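Local atomic coordinates of rhamnogalacturonan endolyase YesW (Bacillus subtilis, PDB entry 2ZUX), a protein that cleaves the backbone of type I rhamnogalacturonan from plant cell walls by endo-type elimination, needing calcium or manganese for activity. Residues A[338-343]-A[347-352]; A[505-508]-A[513-516]. All coordinates share one frame; numbering follows the deposited sequence.

Overall arrangement
Both contacts lie in the family's C-terminal domain, a beta-propeller. Each is an antiparallel strand pairing with calcium bound at its end. Contact 1 joins the two strands of the hairpin 340-343 and 346-348, and E340 bridges two calcium ions there. Contact 2 closes the loop between strands 503-505 and 514-519, around one ion. They belong to different sheets. Their centres are 27 Å apart and their nearest atoms about 17 Å, so they do not touch. The centre of contact 2 is 11 Å from the centre of the chain. The centre of contact 1 is 18 Å from the centre of the chain. In contact 2 the V516 side chain is about 13 Å from a bound rhamnose. The calcium may have a structural role.

Contact 1 (A[338-343]-A[347-352]); sequences KDEIIF and AVDHDG. With CA (calcium ion), chain K; CA (calcium ion), chain L.
I341 and V348 pair across a beta hairpin in one propeller blade. The hairpin follows the DxDxDG calcium loop that starts at D332. Backbone bonds come first. I341 N donates to V348 O and V348 N to I341 O, both 2.9 Å long. A347 CA adds a CA-H...O contact to I341 O.

Apolar contacts lie on both faces of the sheet. I341 and V348 share the face covered by W308 of strand 303-311. On the other face I342 CD1 meets A347 CB at 4.0 Å.

Metal bonds tie the ends together. E340 places its CG beside the backbone N and then bends at chi2 (76°), which brings the carboxylate back to the ions. Its OE2 bridges them: 2.3 Å to the calcium of chain L and 2.4 Å to that of chain K. OE1 binds the chain L ion too and also bonds to V333. That ion takes K338 O as well, and D332, D334 and D336 complete it. The chain K ion takes D349 OD1, H350 ND1, D334 and D336. The E340 and D349 side chains run side by side, pointing the same way, with their carboxylate planes 57° apart.

The H350 ring has calcium in its plane at ND1, with a 2.6 Å bond. Over one ring face sits K338 CD in a CH-pi contact, 3.6 Å from the centroid.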
ATOM      1  N   LYS A 338      14.477   9.768 -10.339  1.00 13.40           N
ATOM      2  CA  LYS A 338      13.428   9.071 -11.070  1.00 12.98           C
ATOM      3  C   LYS A 338      13.224   7.679 -10.481  1.00 12.95           C
ATOM      4  O   LYS A 338      14.178   7.034 -10.050  1.00 13.27           O
ATOM      5  CB  LYS A 338      13.815   8.971 -12.540  1.00 13.15           C
ATOM      6  CG  LYS A 338      14.118  10.327 -13.165  1.00 13.88           C
ATOM      7  CD  LYS A 338      14.547  10.199 -14.609  1.00 16.87           C
ATOM      8  CE  LYS A 338      14.847  11.570 -15.209  1.00 19.42           C
ATOM      9  NZ  LYS A 338      16.054  12.196 -14.597  1.00 23.39           N
ATOM     10  N   ASP A 339      11.978   7.219 -10.455  1.00 11.45           N
ATOM     11  CA  ASP A 339      11.666   5.914  -9.870  1.00 11.32           C
ATOM     12  C   ASP A 339      11.963   4.746 -10.790  1.00 11.24           C
ATOM     13  O   ASP A 339      11.679   4.780 -11.984  1.00 10.94           O
ATOM     14  CB  ASP A 339      10.199   5.853  -9.433  1.00 11.25           C
ATOM     15  CG  ASP A 339       9.921   6.682  -8.204  1.00 11.30           C
ATOM     16  OD1 ASP A 339      10.839   6.845  -7.367  1.00 12.89           O
ATOM     17  OD2 ASP A 339       8.788   7.179  -8.078  1.00 10.18           O
ATOM     18  N   GLU A 340      12.540   3.717 -10.185  1.00 11.10           N
ATOM     19  CA  GLU A 340      12.700   2.421 -10.796  1.00 11.30           C
ATOM     20  C   GLU A 340      11.688   1.455 -10.180  1.00 10.54           C
ATOM     21  O   GLU A 340      11.048   1.758  -9.157  1.00 10.42           O
ATOM     22  CB  GLU A 340      14.133   1.934 -10.585  1.00 11.46           C
ATOM     23  CG  GLU A 340      15.176   2.664 -11.467  1.00 13.01           C
ATOM     24  CD  GLU A 340      15.517   4.072 -10.972  1.00 13.98           C
ATOM     25  OE1 GLU A 340      15.709   4.270  -9.748  1.00 12.72           O
ATOM     26  OE2 GLU A 340      15.601   5.013 -11.814  1.00 15.12           O
ATOM     27  N   ILE A 341      11.545   0.295 -10.806  1.00 10.31           N
ATOM     28  CA  ILE A 341      10.570  -0.709 -10.394  1.00 10.56           C
ATOM     29  C   ILE A 341      11.317  -1.960  -9.938  1.00  9.93           C
ATOM     30  O   ILE A 341      12.103  -2.526 -10.701  1.00 10.58           O
ATOM     31  CB  ILE A 341       9.622  -1.062 -11.558  1.00 11.04           C
ATOM     32  CG1 ILE A 341       8.884   0.188 -12.062  1.00 12.03           C
ATOM     33  CG2 ILE A 341       8.630  -2.147 -11.136  1.00 11.38           C
ATOM     34  CD1 ILE A 341       8.439   0.108 -13.511  1.00 15.04           C
ATOM     35  N   ILE A 342      11.076  -2.371  -8.692  1.00  9.23           N
ATOM     36  CA  ILE A 342      11.629  -3.611  -8.163  1.00 10.14           C
ATOM     37  C   ILE A 342      10.571  -4.685  -8.385  1.00  9.75           C
ATOM     38  O   ILE A 342       9.540  -4.719  -7.699  1.00 10.04           O
ATOM     39  CB  ILE A 342      12.012  -3.492  -6.666  1.00 10.03           C
ATOM     40  CG1 ILE A 342      13.034  -2.364  -6.434  1.00 10.98           C
ATOM     41  CG2 ILE A 342      12.554  -4.824  -6.136  1.00 11.14           C
ATOM     42  CD1 ILE A 342      14.310  -2.488  -7.258  1.00 13.56           C
ATOM     43  N   PHE A 343      10.806  -5.529  -9.380  1.00  9.60           N
ATOM     44  CA  PHE A 343       9.827  -6.506  -9.832  1.00  9.38           C
ATOM     45  C   PHE A 343      10.316  -7.890  -9.402  1.00  9.39           C
ATOM     46  O   PHE A 343      10.838  -8.669 -10.203  1.00  9.20           O
ATOM     47  CB  PHE A 343       9.685  -6.405 -11.357  1.00  9.48           C
ATOM     48  CG  PHE A 343       8.465  -7.089 -11.917  1.00  9.13           C
ATOM     49  CD1 PHE A 343       7.235  -6.429 -11.967  1.00  9.74           C
ATOM     50  CD2 PHE A 343       8.544  -8.388 -12.411  1.00  9.28           C
ATOM     51  CE1 PHE A 343       6.104  -7.063 -12.491  1.00  9.88           C
ATOM     52  CE2 PHE A 343       7.423  -9.007 -12.940  1.00 10.26           C
ATOM     53  CZ  PHE A 343       6.198  -8.347 -12.971  1.00 10.02           C
ATOM     54  N   ALA A 347      14.747  -5.837 -11.878  1.00 11.06           N
ATOM     55  CA  ALA A 347      14.450  -4.420 -11.740  1.00 10.78           C
ATOM     56  C   ALA A 347      14.371  -3.804 -13.117  1.00 10.48           C
ATOM     57  O   ALA A 347      15.079  -4.238 -14.045  1.00 10.32           O
ATOM     58  CB  ALA A 347      15.489  -3.720 -10.903  1.00 11.46           C
ATOM     59  N   VAL A 348      13.502  -2.801 -13.241  1.00 10.14           N
ATOM     60  CA  VAL A 348      13.241  -2.110 -14.494  1.00 11.00           C
ATOM     61  C   VAL A 348      13.501  -0.630 -14.267  1.00 10.98           C
ATOM     62  O   VAL A 348      13.050  -0.059 -13.275  1.00 11.27           O
ATOM     63  CB  VAL A 348      11.784  -2.345 -14.955  1.00 10.85           C
ATOM     64  CG1 VAL A 348      11.483  -1.616 -16.272  1.00 11.74           C
ATOM     65  CG2 VAL A 348      11.510  -3.835 -15.091  1.00 11.96           C
ATOM     66  N   ASP A 349      14.231  -0.020 -15.202  1.00 11.14           N
ATOM     67  CA  ASP A 349      14.610   1.387 -15.109  1.00 11.51           C
ATOM     68  C   ASP A 349      13.433   2.304 -15.417  1.00 11.66           C
ATOM     69  O   ASP A 349      12.396   1.860 -15.920  1.00 11.82           O
ATOM     70  CB  ASP A 349      15.779   1.649 -16.065  1.00 12.25           C
ATOM     71  CG  ASP A 349      16.704   2.750 -15.594  1.00 13.73           C
ATOM     72  OD1 ASP A 349      16.442   3.416 -14.569  1.00 13.28           O
ATOM     73  OD2 ASP A 349      17.735   2.937 -16.276  1.00 15.40           O
ATOM     74  N   HIS A 350      13.617   3.594 -15.136  1.00 11.48           N
ATOM     75  CA  HIS A 350      12.556   4.582 -15.293  1.00 12.09           C
ATOM     76  C   HIS A 350      12.091   4.736 -16.744  1.00 12.28           C
ATOM     77  O   HIS A 350      11.009   5.258 -16.996  1.00 12.41           O
ATOM     78  CB  HIS A 350      13.034   5.934 -14.755  1.00 12.35           C
ATOM     79  CG  HIS A 350      14.100   6.568 -15.590  1.00 13.42           C
ATOM     80  ND1 HIS A 350      15.445   6.426 -15.325  1.00 14.60           N
ATOM     81  CD2 HIS A 350      14.011   7.333 -16.703  1.00 14.83           C
ATOM     82  CE1 HIS A 350      16.140   7.089 -16.235  1.00 15.30           C
ATOM     83  NE2 HIS A 350      15.294   7.641 -17.086  1.00 15.27           N
ATOM     84  N   ASP A 351      12.925   4.292 -17.686  1.00 12.48           N
ATOM     85  CA  ASP A 351      12.623   4.357 -19.111  1.00 13.28           C
ATOM     86  C   ASP A 351      12.158   3.015 -19.688  1.00 13.39           C
ATOM     87  O   ASP A 351      12.042   2.859 -20.906  1.00 13.55           O
ATOM     88  CB  ASP A 351      13.849   4.851 -19.885  1.00 13.55           C
ATOM     89  CG  ASP A 351      15.038   3.922 -19.756  1.00 15.79           C
ATOM     90  OD1 ASP A 351      14.978   2.931 -18.992  1.00 15.60           O
ATOM     91  OD2 ASP A 351      16.061   4.187 -20.422  1.00 17.61           O
ATOM     92  N   GLY A 352      11.901   2.047 -18.807  1.00 12.96           N
ATOM     93  CA  GLY A 352      11.391   0.748 -19.226  1.00 13.22           C
ATOM     94  C   GLY A 352      12.431  -0.281 -19.590  1.00 13.11           C
ATOM     95  O   GLY A 352      12.088  -1.397 -19.975  1.00 13.34           O
TER
HETATM   96 CA    CA K 637      17.093   5.454 -13.587  1.00 16.27          CA
HETATM   97 CA    CA L 638      16.293   6.500 -10.257  1.00 16.53          CA

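Contact 2 (A[505-508]-A[513-516]); sequences ADLL and EEVV. With CA (calcium ion), chain E.
E513 packs CB against the backbone of A505 and D506, 4.1 Å from A505 C. Its carboxylate leaves this contact for R464 and Y547, and Y547 OH also bonds to D506 N. E514 comes next and pairs with A505 as an antiparallel hydrogen-bonded pair. A505 N donates to E514 O. E514 N donates to A505 O at 2.8 Å. A bend at chi2 (60°) turns the E514 carboxylate back over the 506-508 backbone, where both oxygens bind calcium. OE2 also hydrogen-bonds to T529 OG1. OE1 also accepts two backbone N-H groups. L507 N comes nearly in line with the C-O bond at 2.8 Å. L508 N comes from above the carboxylate plane at 3.1 Å. D506 OD1, L508 O, the carbonyls of D510 and R512, and a water complete the site. The D506 carboxylate also has T540 as a polar partner. E514 CG lies 3.7 Å from L507 CD1, and V516 CG2 meets L507 CD2 at 4.1 Å. Replacing L507 with alanine would probably open a gap beside E514 CG and V516 CG2 and leave the metal-bound side chain less firmly packed. Strand 514-519 runs between strands 503-505 and 524-528; I527 touches L507 and E514, and L525 touches V516.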
ATOM      1  N   ALA A 505      -1.676   2.473   6.972  1.00  8.88           N
ATOM      2  CA  ALA A 505      -1.083   3.699   6.435  1.00  9.35           C
ATOM      3  C   ALA A 505      -1.128   4.782   7.484  1.00  9.43           C
ATOM      4  O   ALA A 505      -2.078   4.849   8.276  1.00  9.37           O
ATOM      5  CB  ALA A 505      -1.843   4.171   5.200  1.00  9.43           C
ATOM      6  N   ASP A 506      -0.129   5.657   7.468  1.00  9.77           N
ATOM      7  CA  ASP A 506      -0.227   6.900   8.243  1.00  9.64           C
ATOM      8  C   ASP A 506      -1.197   7.843   7.540  1.00 10.59           C
ATOM      9  O   ASP A 506      -0.796   8.648   6.690  1.00 11.16           O
ATOM     10  CB  ASP A 506       1.135   7.570   8.396  1.00  9.99           C
ATOM     11  CG  ASP A 506       1.042   8.915   9.084  1.00 10.09           C
ATOM     12  OD1 ASP A 506       0.044   9.162   9.804  1.00 10.56           O
ATOM     13  OD2 ASP A 506       1.968   9.719   8.905  1.00 10.37           O
ATOM     14  N   LEU A 507      -2.476   7.729   7.888  1.00 10.76           N
ATOM     15  CA  LEU A 507      -3.496   8.509   7.195  1.00 12.50           C
ATOM     16  C   LEU A 507      -4.067   9.672   8.002  1.00 12.02           C
ATOM     17  O   LEU A 507      -4.769  10.502   7.447  1.00 11.74           O
ATOM     18  CB  LEU A 507      -4.602   7.619   6.609  1.00 14.29           C
ATOM     19  CG  LEU A 507      -5.222   6.477   7.400  1.00 16.52           C
ATOM     20  CD1 LEU A 507      -6.116   6.989   8.510  1.00 19.56           C
ATOM     21  CD2 LEU A 507      -6.028   5.570   6.467  1.00 14.85           C
ATOM     22  N   LEU A 508      -3.774   9.718   9.298  1.00 11.97           N
ATOM     23  CA  LEU A 508      -4.143  10.865  10.137  1.00 12.42           C
ATOM     24  C   LEU A 508      -3.208  10.921  11.335  1.00 11.84           C
ATOM     25  O   LEU A 508      -2.449   9.989  11.577  1.00 11.37           O
ATOM     26  CB  LEU A 508      -5.608  10.811  10.583  1.00 13.82           C
ATOM     27  CG  LEU A 508      -6.176   9.530  11.165  1.00 15.69           C
ATOM     28  CD1 LEU A 508      -5.842   9.389  12.638  1.00 16.71           C
ATOM     29  CD2 LEU A 508      -7.701   9.495  10.958  1.00 17.36           C
ATOM     30  N   GLU A 513       1.503   4.679  12.150  1.00  9.34           N
ATOM     31  CA  GLU A 513       0.590   4.201  11.131  1.00  9.37           C
ATOM     32  C   GLU A 513      -0.760   3.800  11.717  1.00  9.69           C
ATOM     33  O   GLU A 513      -0.821   3.173  12.760  1.00 10.06           O
ATOM     34  CB  GLU A 513       1.228   3.021  10.408  1.00  9.44           C
ATOM     35  CG  GLU A 513       2.558   3.367   9.769  1.00  9.51           C
ATOM     36  CD  GLU A 513       3.191   2.184   9.078  1.00  9.72           C
ATOM     37  OE1 GLU A 513       3.956   1.466   9.750  1.00  9.40           O
ATOM     38  OE2 GLU A 513       2.894   1.973   7.879  1.00  9.82           O
ATOM     39  N   GLU A 514      -1.828   4.182  11.025  1.00  9.19           N
ATOM     40  CA  GLU A 514      -3.178   3.733  11.364  1.00  9.63           C
ATOM     41  C   GLU A 514      -3.429   2.376  10.731  1.00  9.92           C
ATOM     42  O   GLU A 514      -2.756   1.985   9.761  1.00 10.00           O
ATOM     43  CB  GLU A 514      -4.221   4.725  10.853  1.00  9.80           C
ATOM     44  CG  GLU A 514      -4.336   6.014  11.660  1.00  9.62           C
ATOM     45  CD  GLU A 514      -3.039   6.817  11.717  1.00  9.53           C
ATOM     46  OE1 GLU A 514      -2.495   7.177  10.644  1.00  9.83           O
ATOM     47  OE2 GLU A 514      -2.552   7.086  12.843  1.00 10.23           O
ATOM     48  N   VAL A 515      -4.391   1.649  11.290  1.00  9.93           N
ATOM     49  CA  VAL A 515      -4.838   0.394  10.697  1.00 10.44           C
ATOM     50  C   VAL A 515      -6.322   0.492  10.416  1.00 10.28           C
ATOM     51  O   VAL A 515      -7.099   0.935  11.265  1.00 10.66           O
ATOM     52  CB  VAL A 515      -4.603  -0.813  11.612  1.00 10.92           C
ATOM     53  CG1 VAL A 515      -4.857  -2.103  10.845  1.00 11.37           C
ATOM     54  CG2 VAL A 515      -3.201  -0.805  12.166  1.00 12.81           C
ATOM     55  N   VAL A 516      -6.708   0.078   9.213  1.00 10.15           N
ATOM     56  CA  VAL A 516      -8.104  -0.030   8.843  1.00 10.42           C
ATOM     57  C   VAL A 516      -8.428  -1.518   8.755  1.00 10.45           C
ATOM     58  O   VAL A 516      -7.879  -2.219   7.898  1.00 10.78           O
ATOM     59  CB  VAL A 516      -8.389   0.645   7.489  1.00 10.18           C
ATOM     60  CG1 VAL A 516      -9.888   0.585   7.164  1.00 11.09           C
ATOM     61  CG2 VAL A 516      -7.880   2.088   7.491  1.00 11.07           C
TER
HETATM   62 CA    CA E 631      -0.729   8.542  11.990  1.00  9.78          CA
HETATM   63  O   HOH W   1      -0.567   8.735  14.420  1.00 10.63           O